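Local coordinates for pheromone response PrgU-like domain-containing protein (Enterococcus faecalis, PDB 2GMQ) that is of unknown biochemical function but, as a plasmid-encoded PrgU-like protein of the PUA clan, probably takes part in the pheromone response, at residues K71-E76 with T101-G106; V35-K40 with F97-P102; K14-Q19 with T62-I67. One frame throughout, in Å; residues are numbered along the deposited sequence. Where two conformers were deposited one is given.

Contact 1: K71-E76 with T101-G106; sequences KSLALE and TPINRG
Two hydrogen bonds, both between Glu76 and Thr101, join the end of strand 71-76 to the loop that leads into helix 105-112. Glu76 N donates to the hydroxyl Thr101 OG1 at 2.8 Å with an N-H...O angle of 156°, while Thr101 N returns a bond of 3.1 Å to Glu76 O, reaching it from above the carbonyl plane. One residue thus offers its backbone N-H and C=O, and the other its backbone N-H and side-chain hydroxyl. Thr101 OG1 lies beside its own backbone N (chi1 -60°), which turns the hydroxyl to Glu76 and sends CG2 to the apolar side.

The apolar contacts continue from there. Thr101 CG2 meets Leu75 CD2 at 3.7 Å, the two side chains crossing at about a right angle, and Ile103 CG2 packs on Leu75 CD2 at 4.0 Å. Further along, Leu73 and Ile103 reach toward each other tip to tip, with CD2 of Leu73 tightly set against CD1 of Ile103 at 3.4 Å. Leu34 and Phe108 also pack on Ile103.

Thr101 thus splits its side chain, its hydroxyl satisfying the N-H of exposed Glu76 at the strand end while its methyl covers the apolar side chain of buried Leu75.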
loop_
_atom_site.group_PDB
_atom_site.type_symbol
_atom_site.label_atom_id
_atom_site.label_comp_id
_atom_site.label_asym_id
_atom_site.label_seq_id
_atom_site.Cartn_x
_atom_site.Cartn_y
_atom_site.Cartn_z
ATOM N N LYS A 71 -15.549 -2.849 8.855
ATOM C CA LYS A 71 -15.855 -3.089 10.261
ATOM C C LYS A 71 -15.563 -1.816 11.076
ATOM O O LYS A 71 -14.851 -0.959 10.607
ATOM C CB LYS A 71 -14.989 -4.238 10.795
ATOM C CG LYS A 71 -15.335 -5.631 10.226
ATOM C CD LYS A 71 -15.173 -6.568 11.337
ATOM C CE LYS A 71 -15.647 -7.980 11.061
ATOM N NZ LYS A 71 -14.725 -8.948 11.738
ATOM N N SER A 72 -16.063 -1.763 12.314
ATOM C CA SER A 72 -15.872 -0.599 13.167
ATOM C C SER A 72 -15.665 -1.000 14.639
ATOM O O SER A 72 -16.251 -1.998 15.161
ATOM C CB SER A 72 -17.052 0.380 13.019
ATOM O OG SER A 72 -18.243 -0.190 13.516
ATOM N N LEU A 73 -14.804 -0.286 15.349
ATOM C CA LEU A 73 -14.502 -0.620 16.786
ATOM C C LEU A 73 -14.413 0.705 17.511
ATOM O O LEU A 73 -13.498 1.499 17.219
ATOM C CB LEU A 73 -13.122 -1.275 16.984
ATOM C CG LEU A 73 -12.838 -1.786 18.430
ATOM C CD1 LEU A 73 -13.976 -2.554 19.042
ATOM C CD2 LEU A 73 -11.567 -2.645 18.288
ATOM N N ALA A 74 -15.354 0.959 18.427
ATOM C CA ALA A 74 -15.245 2.197 19.237
ATOM C C ALA A 74 -14.345 2.007 20.444
ATOM O O ALA A 74 -14.535 1.017 21.245
ATOM C CB ALA A 74 -16.713 2.624 19.743
ATOM N N LEU A 75 -13.445 2.975 20.674
ATOM C CA LEU A 75 -12.473 2.900 21.782
ATOM C C LEU A 75 -12.498 4.225 22.496
ATOM O O LEU A 75 -12.425 5.258 21.842
ATOM C CB LEU A 75 -11.017 2.629 21.264
ATOM C CG LEU A 75 -10.859 1.226 20.623
ATOM C CD1 LEU A 75 -9.402 1.234 19.999
ATOM C CD2 LEU A 75 -11.072 0.013 21.500
ATOM N N GLU A 76 -12.681 4.202 23.824
ATOM C CA GLU A 76 -12.608 5.457 24.577
ATOM C C GLU A 76 -11.139 5.854 24.683
ATOM O O GLU A 76 -10.245 4.969 24.772
ATOM C CB GLU A 76 -13.175 5.305 25.983
ATOM C CG GLU A 76 -14.570 4.692 26.058
ATOM C CD GLU A 76 -15.070 4.736 27.462
ATOM O OE1 GLU A 76 -14.553 3.948 28.272
ATOM O OE2 GLU A 76 -15.949 5.572 27.765
ATOM N N THR A 101 -10.023 2.460 26.557
ATOM C CA THR A 101 -10.612 1.073 26.444
ATOM C C THR A 101 -9.484 0.046 26.272
ATOM O O THR A 101 -8.688 0.091 25.311
ATOM C CB THR A 101 -11.512 1.011 25.270
ATOM O OG1 THR A 101 -12.555 1.981 25.466
ATOM C CG2 THR A 101 -12.014 -0.478 25.068
ATOM N N PRO A 102 -9.381 -0.943 27.190
ATOM C CA PRO A 102 -8.337 -1.971 26.983
ATOM C C PRO A 102 -8.602 -2.839 25.764
ATOM O O PRO A 102 -9.739 -3.367 25.573
ATOM C CB PRO A 102 -8.367 -2.787 28.323
ATOM C CG PRO A 102 -9.051 -1.860 29.248
ATOM C CD PRO A 102 -10.118 -1.186 28.452
ATOM N N ILE A 103 -7.607 -2.905 24.888
ATOM C CA ILE A 103 -7.702 -3.803 23.752
ATOM C C ILE A 103 -6.327 -4.292 23.381
ATOM O O ILE A 103 -5.392 -3.461 23.312
ATOM C CB ILE A 103 -8.398 -3.215 22.542
ATOM C CG1 ILE A 103 -8.568 -4.364 21.503
ATOM C CG2 ILE A 103 -7.646 -1.979 22.025
ATOM C CD1 ILE A 103 -9.534 -4.223 20.460
ATOM N N ASN A 104 -6.205 -5.592 23.087
ATOM C CA ASN A 104 -4.877 -6.132 22.754
ATOM C C ASN A 104 -4.715 -6.429 21.272
ATOM O O ASN A 104 -5.728 -6.511 20.540
ATOM C CB ASN A 104 -4.462 -7.322 23.657
ATOM C CG ASN A 104 -3.957 -6.880 25.084
ATOM O OD1 ASN A 104 -3.020 -7.499 25.659
ATOM N ND2 ASN A 104 -4.697 -5.919 25.709
ATOM N N ARG A 105 -3.476 -6.675 20.830
ATOM C CA ARG A 105 -3.199 -6.691 19.384
ATOM C C ARG A 105 -3.969 -7.894 18.759
ATOM O O ARG A 105 -4.433 -7.760 17.644
ATOM C CB ARG A 105 -1.692 -6.781 19.079
ATOM C CG ARG A 105 -1.479 -6.558 17.592
ATOM C CD ARG A 105 -0.078 -6.243 17.302
ATOM N NE ARG A 105 0.091 -5.973 15.877
ATOM C CZ ARG A 105 1.189 -5.515 15.419
ATOM N NH1 ARG A 105 2.142 -5.257 16.301
ATOM N NH2 ARG A 105 1.340 -5.265 14.108
ATOM N N GLY A 106 -4.043 -9.035 19.488
ATOM C CA GLY A 106 -4.656 -10.302 18.970
ATOM C C GLY A 106 -6.119 -10.083 18.617
ATOM O O GLY A 106 -6.520 -10.269 17.424
#

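Contact 2: V35-K40 with F97-P102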
loop_
_atom_site.group_PDB
_atom_site.type_symbol
_atom_site.label_atom_id
_atom_site.label_comp_id
_atom_site.label_asym_id
_atom_site.label_seq_id
_atom_site.Cartn_x
_atom_site.Cartn_y
_atom_site.Cartn_z
ATOM N N VAL A 35 -1.765 1.418 23.290
ATOM C CA VAL A 35 -1.436 2.464 24.270
ATOM C C VAL A 35 -1.869 3.797 23.626
ATOM O O VAL A 35 -2.496 4.648 24.273
ATOM C CB VAL A 35 0.106 2.463 24.567
ATOM C CG1 VAL A 35 0.527 3.762 25.338
ATOM C CG2 VAL A 35 0.508 1.209 25.366
ATOM N N LYS A 36 -1.479 3.977 22.366
ATOM C CA LYS A 36 -1.806 5.250 21.725
ATOM C C LYS A 36 -1.831 5.104 20.189
ATOM O O LYS A 36 -1.339 4.104 19.649
ATOM C CB LYS A 36 -0.789 6.326 22.166
ATOM C CG LYS A 36 0.610 6.061 21.635
ATOM C CD LYS A 36 1.561 7.231 21.832
ATOM C CE LYS A 36 2.444 7.083 23.065
ATOM N NZ LYS A 36 3.559 8.193 23.018
ATOM N N VAL A 37 -2.511 6.057 19.528
ATOM C CA VAL A 37 -2.573 6.058 18.065
ATOM C C VAL A 37 -2.175 7.506 17.677
ATOM O O VAL A 37 -2.488 8.502 18.424
ATOM C CB VAL A 37 -3.973 5.761 17.493
ATOM C CG1 VAL A 37 -4.564 4.452 18.107
ATOM C CG2 VAL A 37 -4.949 6.858 17.818
ATOM N N ARG A 38 -1.455 7.628 16.581
ATOM C CA ARG A 38 -1.057 8.903 16.106
ATOM C C ARG A 38 -1.512 9.034 14.685
ATOM O O ARG A 38 -1.301 8.132 13.900
ATOM C CB ARG A 38 0.474 8.894 16.230
ATOM C CG ARG A 38 1.213 9.943 15.551
ATOM C CD ARG A 38 2.727 9.502 15.547
ATOM N NE ARG A 38 3.423 10.356 14.607
ATOM C CZ ARG A 38 4.459 11.151 14.910
ATOM N NH1 ARG A 38 4.946 11.174 16.164
ATOM N NH2 ARG A 38 4.997 11.924 13.959
ATOM N N LEU A 39 -2.079 10.185 14.289
ATOM C CA LEU A 39 -2.471 10.340 12.899
ATOM C C LEU A 39 -1.258 10.394 11.990
ATOM O O LEU A 39 -0.208 11.026 12.303
ATOM C CB LEU A 39 -3.273 11.662 12.670
ATOM C CG LEU A 39 -4.788 11.522 12.757
ATOM C CD1 LEU A 39 -5.380 10.772 11.653
ATOM C CD2 LEU A 39 -5.192 10.861 14.128
ATOM N N LYS A 40 -1.407 9.765 10.833
ATOM C CA LYS A 40 -0.385 9.847 9.804
ATOM C C LYS A 40 -0.244 11.274 9.259
ATOM O O LYS A 40 -1.173 12.102 9.357
ATOM C CB LYS A 40 -0.678 8.852 8.690
ATOM C CG LYS A 40 -0.123 7.455 9.011
ATOM C CD LYS A 40 -0.443 6.514 7.894
ATOM C CE LYS A 40 0.179 5.145 8.115
ATOM N NZ LYS A 40 -0.727 4.090 7.612
ATOM N N PHE A 97 -3.744 10.251 20.343
ATOM C CA PHE A 97 -4.773 9.935 21.385
ATOM C C PHE A 97 -4.272 8.776 22.201
ATOM O O PHE A 97 -3.677 7.840 21.630
ATOM C CB PHE A 97 -6.073 9.506 20.734
ATOM C CG PHE A 97 -6.709 10.618 19.961
ATOM C CD1 PHE A 97 -7.571 11.527 20.609
ATOM C CD2 PHE A 97 -6.462 10.728 18.558
ATOM C CE1 PHE A 97 -8.179 12.600 19.917
ATOM C CE2 PHE A 97 -7.064 11.807 17.832
ATOM C CZ PHE A 97 -7.920 12.727 18.489
ATOM N N PHE A 98 -4.555 8.829 23.495
ATOM C CA PHE A 98 -4.134 7.734 24.376
ATOM C C PHE A 98 -5.355 6.912 24.642
ATOM O O PHE A 98 -6.394 7.442 25.047
ATOM C CB PHE A 98 -3.526 8.207 25.656
ATOM C CG PHE A 98 -2.147 8.863 25.446
ATOM C CD1 PHE A 98 -0.990 8.149 25.740
ATOM C CD2 PHE A 98 -2.060 10.102 24.861
ATOM C CE1 PHE A 98 0.287 8.729 25.522
ATOM C CE2 PHE A 98 -0.779 10.748 24.620
ATOM C CZ PHE A 98 0.393 10.050 24.940
ATOM N N ILE A 99 -5.210 5.628 24.391
ATOM C CA ILE A 99 -6.391 4.757 24.416
ATOM C C ILE A 99 -6.724 4.327 25.844
ATOM O O ILE A 99 -5.885 3.695 26.496
ATOM C CB ILE A 99 -6.191 3.570 23.498
ATOM C CG1 ILE A 99 -5.956 3.987 22.020
ATOM C CG2 ILE A 99 -7.435 2.684 23.482
ATOM C CD1 ILE A 99 -6.919 5.043 21.559
ATOM N N LYS A 100 -7.994 4.527 26.237
ATOM C CA LYS A 100 -8.509 4.088 27.548
ATOM C C LYS A 100 -9.157 2.684 27.530
ATOM O O LYS A 100 -8.918 1.843 28.457
ATOM C CB LYS A 100 -9.537 5.141 28.013
ATOM C CG LYS A 100 -10.290 4.698 29.340
ATOM C CD LYS A 100 -10.933 5.825 30.026
ATOM C CE LYS A 100 -12.036 6.421 29.215
ATOM N NZ LYS A 100 -12.793 7.491 30.010
ATOM N N THR A 101 -10.023 2.460 26.557
ATOM C CA THR A 101 -10.612 1.073 26.444
ATOM C C THR A 101 -9.484 0.046 26.272
ATOM O O THR A 101 -8.688 0.091 25.311
ATOM C CB THR A 101 -11.512 1.011 25.270
ATOM O OG1 THR A 101 -12.555 1.981 25.466
ATOM C CG2 THR A 101 -12.014 -0.478 25.068
ATOM N N PRO A 102 -9.381 -0.943 27.190
ATOM C CA PRO A 102 -8.337 -1.971 26.983
ATOM C C PRO A 102 -8.602 -2.839 25.764
ATOM O O PRO A 102 -9.739 -3.367 25.573
ATOM C CB PRO A 102 -8.367 -2.787 28.323
ATOM C CG PRO A 102 -9.051 -1.860 29.248
ATOM C CD PRO A 102 -10.118 -1.186 28.452
HETATM O O HOH W 1 -3.174 4.345 26.828
#
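An antiparallel pairing of the two central strands in a four-stranded sheet, 34-39 beside 94-98, forms this contact. Val37 and Phe97 make a hydrogen-bonded pair: Val37 N donates to Phe97 O at 3.0 Å and Phe97 N to Val37 O at 2.9 Å, each donor lying nearly along the C=O axis. The next pair, Lys36 and Phe98, is non-hydrogen-bonded, and there Lys36 CA approaches Phe97 O in a CA-H...O contact. Beyond it Ile99 N donates to Val35 O at 2.9 Å, but from well above the carbonyl plane.

Side chains divide between the two faces of the sheet. On one, Lys36 and Phe98 run side by side in the same direction. Lys36 CB lies over one face of the Phe98 ring, toward its rim; with CG in the crowded position between backbone N and carbonyl carbon (chi1 67°), the rest of the chain runs on beside the ring. The lysine chain then bends at chi3 (98°), and CE comes to 3.7 Å from CE1 of Phe98. On the other face, which carries Val37 and Phe97, Val37 CG2 packs against Phe97 CB, and Leu39 CD2 lies at the edge of the Phe97 ring, near its plane. Ile58 and Ser82 also touch Phe97, so this buried ring joins the sheet to neighbouring loops.

Next to the Ile99-Val35 bond a water bridges the two segments, donating to Val35 O at 2.7 Å and to Ile99 O at 2.8 Å.

Contact 3: K14-Q19 with T62-I67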
loop_
_atom_site.group_PDB
_atom_site.type_symbol
_atom_site.label_atom_id
_atom_site.label_comp_id
_atom_site.label_asym_id
_atom_site.label_seq_id
_atom_site.Cartn_x
_atom_site.Cartn_y
_atom_site.Cartn_z
ATOM N N LYS A 14 -18.066 12.887 22.812
ATOM C CA LYS A 14 -17.879 13.334 21.419
ATOM C C LYS A 14 -17.032 12.248 20.741
ATOM O O LYS A 14 -15.993 11.906 21.256
ATOM C CB LYS A 14 -17.173 14.675 21.328
ATOM C CG LYS A 14 -17.100 15.193 19.924
ATOM C CD LYS A 14 -16.337 16.492 19.870
ATOM C CE LYS A 14 -16.585 17.251 18.568
ATOM N NZ LYS A 14 -16.055 16.398 17.447
ATOM N N GLU A 15 -17.488 11.750 19.593
ATOM C CA GLU A 15 -16.976 10.548 18.954
ATOM C C GLU A 15 -16.518 10.948 17.548
ATOM O O GLU A 15 -17.190 11.806 16.881
ATOM C CB GLU A 15 -18.073 9.482 18.855
ATOM C CG GLU A 15 -17.512 8.188 18.298
ATOM C CD GLU A 15 -18.470 6.995 18.364
ATOM O OE1 GLU A 15 -19.186 6.850 19.410
ATOM O OE2 GLU A 15 -18.451 6.155 17.409
ATOM N N ILE A 16 -15.356 10.494 17.176
ATOM C CA ILE A 16 -14.922 10.744 15.817
ATOM C C ILE A 16 -14.453 9.412 15.228
ATOM O O ILE A 16 -13.771 8.627 15.951
ATOM C CB ILE A 16 -13.800 11.813 15.746
ATOM C CG1 ILE A 16 -13.408 11.984 14.257
ATOM C CG2 ILE A 16 -12.510 11.287 16.423
ATOM C CD1 ILE A 16 -12.538 13.235 13.913
ATOM N N ALA A 17 -14.863 9.121 13.972
ATOM C CA ALA A 17 -14.443 7.900 13.319
ATOM C C ALA A 17 -13.136 8.245 12.560
ATOM O O ALA A 17 -13.062 9.315 11.908
ATOM C CB ALA A 17 -15.488 7.414 12.343
ATOM N N ILE A 18 -12.136 7.376 12.666
ATOM C CA ILE A 18 -10.966 7.502 11.794
ATOM C C ILE A 18 -10.627 6.153 11.211
ATOM O O ILE A 18 -10.632 5.115 11.949
ATOM C CB ILE A 18 -9.789 8.070 12.627
ATOM C CG1 ILE A 18 -10.150 9.329 13.396
ATOM C CG2 ILE A 18 -8.531 8.213 11.752
ATOM C CD1 ILE A 18 -9.008 9.976 14.163
ATOM N N GLN A 19 -10.438 6.081 9.892
ATOM C CA GLN A 19 -10.013 4.841 9.239
ATOM C C GLN A 19 -8.653 4.408 9.749
ATOM O O GLN A 19 -7.746 5.183 9.954
ATOM C CB GLN A 19 -10.046 4.904 7.704
ATOM C CG GLN A 19 -9.316 6.085 7.127
ATOM C CD GLN A 19 -9.427 6.173 5.607
ATOM O OE1 GLN A 19 -10.033 5.310 4.937
ATOM N NE2 GLN A 19 -8.667 7.125 5.037
ATOM N N THR A 62 -13.999 11.995 23.118
ATOM C CA THR A 62 -13.972 10.965 24.158
ATOM C C THR A 62 -13.826 9.530 23.586
ATOM O O THR A 62 -13.464 8.621 24.335
ATOM C CB THR A 62 -15.244 11.011 24.986
ATOM O OG1 THR A 62 -16.395 10.770 24.145
ATOM C CG2 THR A 62 -15.340 12.348 25.656
ATOM N N THR A 63 -14.144 9.350 22.303
ATOM C CA THR A 63 -14.202 8.059 21.651
ATOM C C THR A 63 -13.711 8.149 20.197
ATOM O O THR A 63 -14.110 9.076 19.438
ATOM C CB THR A 63 -15.691 7.634 21.590
ATOM O OG1 THR A 63 -16.191 7.634 22.926
ATOM C CG2 THR A 63 -15.784 6.201 21.012
ATOM N N LEU A 64 -12.834 7.221 19.840
ATOM C CA LEU A 64 -12.430 7.060 18.416
ATOM C C LEU A 64 -13.117 5.807 17.919
ATOM O O LEU A 64 -13.045 4.732 18.581
ATOM C CB LEU A 64 -10.933 6.838 18.245
ATOM C CG LEU A 64 -9.970 7.865 18.774
ATOM C CD1 LEU A 64 -8.548 7.513 18.347
ATOM C CD2 LEU A 64 -10.360 9.329 18.418
ATOM N N ASN A 65 -13.807 5.957 16.776
ATOM C CA ASN A 65 -14.422 4.797 16.097
ATOM C C ASN A 65 -13.478 4.356 14.960
ATOM O O ASN A 65 -13.440 5.004 13.883
ATOM C CB ASN A 65 -15.794 5.194 15.611
ATOM C CG ASN A 65 -16.609 4.046 15.085
ATOM O OD1 ASN A 65 -16.280 2.866 15.293
ATOM N ND2 ASN A 65 -17.730 4.375 14.415
ATOM N N ILE A 66 -12.710 3.290 15.189
ATOM C CA ILE A 66 -11.724 2.846 14.214
ATOM C C ILE A 66 -12.392 2.055 13.113
ATOM O O ILE A 66 -13.141 1.112 13.389
ATOM C CB ILE A 66 -10.483 2.070 14.886
ATOM C CG1 ILE A 66 -9.803 3.120 15.819
ATOM C CG2 ILE A 66 -9.585 1.551 13.809
ATOM C CD1 ILE A 66 -8.711 2.591 16.685
ATOM N N ILE A 67 -12.158 2.483 11.879
ATOM C CA ILE A 67 -12.834 1.880 10.715
ATOM C C ILE A 67 -11.857 1.113 9.826
ATOM O O ILE A 67 -10.804 1.679 9.421
ATOM C CB ILE A 67 -13.423 3.076 9.752
ATOM C CG1 ILE A 67 -14.273 4.125 10.517
ATOM C CG2 ILE A 67 -14.192 2.424 8.580
ATOM C CD1 ILE A 67 -15.403 3.296 11.357
HETATM O O HOH W 2 -18.586 7.008 14.945
#
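Glu15 shares a face of the sheet with Thr63, Ala17 and Asn65, its side chain extended and CG anti to the backbone N (chi1 -175°). Glu15 CB lies 4.1 Å from Thr63 CB. Glu15 CG touches Thr63 CG2 at 3.8 Å, and CD and OE1 pass along the same methyl. At the tip, Glu15 OE2 rests 3.3 Å from Asn65 CB, with carboxylate and amide planes almost perpendicular (89°). A water links the two groups, donating to Glu15 OE2 at 2.6 Å and accepting from Asn65 ND2 at 2.8 Å.

Between the two strands the backbones bond alternately: Ile16 N gives to Thr63 O, Asn65 N to Ile16 O, Ile18 N to Asn65 O and Ile67 N to Ile18 O. On the opposite face Ile16 CG2 meets Leu64 CD2 at 3.5 Å, both side chains pointing the same way. Thr62 grips Lys14 twice, its N donating to Lys14 O and its OG1 accepting from Lys14 N at 3.0 Å.

Asn50 and Glu46 of a neighbouring subunit accept from Ala17 N and Gln19 N, so the outer edge of strand 15-19 serves the assembly. The arrangement is that of an outer strand paired in parallel with the central strand of a mixed three-stranded sheet.

Contacts 1 and 3 share one mixed sheet: strand 63-68 lies between 15-19 and 71-76, and its antiparallel bonding to the latter includes a probable hydrogen bond from Leu75 N to Leu64 O (2.8 Å). Contact 2 belongs to the other, four-stranded sheet and meets contact 3 through apolar side chains, with Leu64 CD1 lying 3.7 Å from Val37 CG2 and 3.8 Å from Phe97 CD2. Contacts 1 and 2, whose centres are about 10 Å apart, share Thr101 and Pro102; Glu76 O also approaches Lys100 N at 2.7 Å, a probable hydrogen bond. The segment 97-102 therefore leads from the four-stranded sheet to the end of strand 71-76.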